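Local coordinates for DNA-binding protein HU (Thermus thermophilus HB8, PDB 5EKA), which wraps DNA as a histone-like homodimer, stabilising it against denaturation under extreme environmental conditions, at residues Glu38-Ala42 against Asn43-Val47. Residues are numbered along the deposited sequence; the frame is centred on the assembly and turned at random.
Sequences EEALA and NGSKV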
loop_
_atom_site.group_PDB
_atom_site.type_symbol
_atom_site.label_atom_id
_atom_site.label_comp_id
_atom_site.label_asym_id
_atom_site.label_seq_id
_atom_site.Cartn_x
_atom_site.Cartn_y
_atom_site.Cartn_z
ATOM N N GLU A 38 3.629 7.654 -3.878
ATOM C CA GLU A 38 2.979 8.928 -4.133
ATOM C C GLU A 38 3.410 9.641 -5.414
ATOM O O GLU A 38 2.560 10.144 -6.145
ATOM C CB GLU A 38 3.189 9.872 -2.925
ATOM C CG GLU A 38 2.429 11.157 -2.937
ATOM C CD GLU A 38 2.552 11.868 -1.602
ATOM O OE1 GLU A 38 3.580 12.533 -1.370
ATOM O OE2 GLU A 38 1.615 11.736 -0.787
ATOM N N GLU A 39 4.710 9.760 -5.608
ATOM C CA GLU A 39 5.270 10.439 -6.753
ATOM C C GLU A 39 4.785 9.756 -8.023
ATOM O O GLU A 39 4.367 10.407 -8.979
ATOM C CB GLU A 39 6.779 10.352 -6.660
ATOM C CG GLU A 39 7.514 11.062 -7.752
ATOM C CD GLU A 39 9.015 10.780 -7.675
ATOM O OE1 GLU A 39 9.589 10.866 -6.558
ATOM O OE2 GLU A 39 9.600 10.444 -8.730
ATOM N N ALA A 40 4.863 8.427 -8.042
ATOM C CA ALA A 40 4.409 7.688 -9.221
ATOM C C ALA A 40 2.928 7.916 -9.540
ATOM O O ALA A 40 2.565 8.140 -10.700
ATOM C CB ALA A 40 4.725 6.199 -9.070
ATOM N N LEU A 41 2.080 7.847 -8.525
ATOM C CA LEU A 41 0.666 8.132 -8.720
ATOM C C LEU A 41 0.387 9.572 -9.185
ATOM O O LEU A 41 -0.458 9.804 -10.056
ATOM C CB LEU A 41 -0.116 7.792 -7.456
ATOM C CG LEU A 41 -0.179 6.295 -7.123
ATOM C CD1 LEU A 41 -0.764 6.104 -5.745
ATOM C CD2 LEU A 41 -0.949 5.500 -8.170
ATOM N N ALA A 42 1.166 10.510 -8.663
ATOM C CA ALA A 42 1.038 11.921 -9.077
ATOM C C ALA A 42 1.369 12.096 -10.576
ATOM O O ALA A 42 0.796 12.954 -11.250
ATOM C CB ALA A 42 1.913 12.802 -8.208
ATOM N N ASN A 43 2.268 11.264 -11.111
ATOM C CA ASN A 43 2.599 11.271 -12.525
ATOM C C ASN A 43 1.618 10.530 -13.409
ATOM O O ASN A 43 1.748 10.574 -14.635
ATOM C CB ASN A 43 4.008 10.695 -12.764
ATOM C CG ASN A 43 5.098 11.592 -12.268
ATOM O OD1 ASN A 43 4.958 12.824 -12.287
ATOM N ND2 ASN A 43 6.240 10.993 -11.870
ATOM N N GLY A 44 0.723 9.780 -12.787
ATOM C CA GLY A 44 -0.254 8.973 -13.467
ATOM C C GLY A 44 0.189 7.560 -13.769
ATOM O O GLY A 44 -0.478 6.879 -14.553
ATOM N N SER A 45 1.282 7.147 -13.153
ATOM C CA SER A 45 1.760 5.755 -13.238
ATOM C C SER A 45 0.776 4.818 -12.524
ATOM O O SER A 45 0.101 5.220 -11.549
ATOM C CB SER A 45 3.155 5.624 -12.607
ATOM O OG SER A 45 4.122 6.398 -13.338
ATOM N N LYS A 46 0.691 3.575 -13.012
ATOM C CA LYS A 46 0.147 2.470 -12.213
ATOM C C LYS A 46 1.310 1.964 -11.342
ATOM O O LYS A 46 2.437 1.916 -11.817
ATOM C CB LYS A 46 -0.333 1.333 -13.116
ATOM C CG LYS A 46 -1.277 1.721 -14.237
ATOM C CD LYS A 46 -2.661 2.138 -13.764
ATOM C CE LYS A 46 -3.504 2.712 -14.915
ATOM N NZ LYS A 46 -3.359 4.173 -15.180
ATOM N N VAL A 47 1.033 1.572 -10.102
ATOM C CA VAL A 47 2.040 1.046 -9.223
ATOM C C VAL A 47 1.593 -0.386 -8.950
ATOM O O VAL A 47 0.653 -0.620 -8.208
ATOM C CB VAL A 47 2.183 1.847 -7.921
ATOM C CG1 VAL A 47 3.156 1.160 -7.014
ATOM C CG2 VAL A 47 2.640 3.263 -8.211
#
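Ala40 turns its methyl against two side chains of the returning chain: CB lies 3.7 Å from Val47 CG2 and 3.9 Å from the CB of Ser45. Val47 brings this branch forward because CG2 is anti to the carbonyl carbon while CG1 is anti to the backbone N (chi1 175°). Val47 CG2 also meets Leu41 CD2, more loosely, at 4.2 Å; that leucine methyl comes closer to the backbone, 3.5 Å from Ser45 O. Val47 thus bridges two successive residues of the last helical turn.

Backbone bonds fix the bend that makes this meeting possible. Asn43 N bonds to Glu39 O at 3.1 Å, continuing the helical pattern, and adds a weak bond to Ala40 O. Ser45 N also bonds to Ala40 O, at 2.9 Å. Gly44 N bonds to Leu41 O from above that carbonyl's plane, 68° out of it, and so away from a lone pair. Gly44, with a positive phi of 90°, is the first residue to leave helical backbone angles and turns the chain off the helix.

Ser45 CB rests against the Ala40 carbonyl, while its OG hydrogen-bonds to Lys3 O of the second subunit. Lys46 and Val47 pair in parallel with a strand of that subunit, and Val47 also bonds through its backbone to Phe55, so the turn delivers the chain into a sheet spanning the dimer. The 6→1 bond from Ser45 N to Ala40 O and the 5→2 bond from Gly44 N to Leu41 O, together with the positive phi of Gly44, meet the definition of a Schellman motif, which here ends helix 23-42 and links it to strand 46-49 in the HU dimer fold.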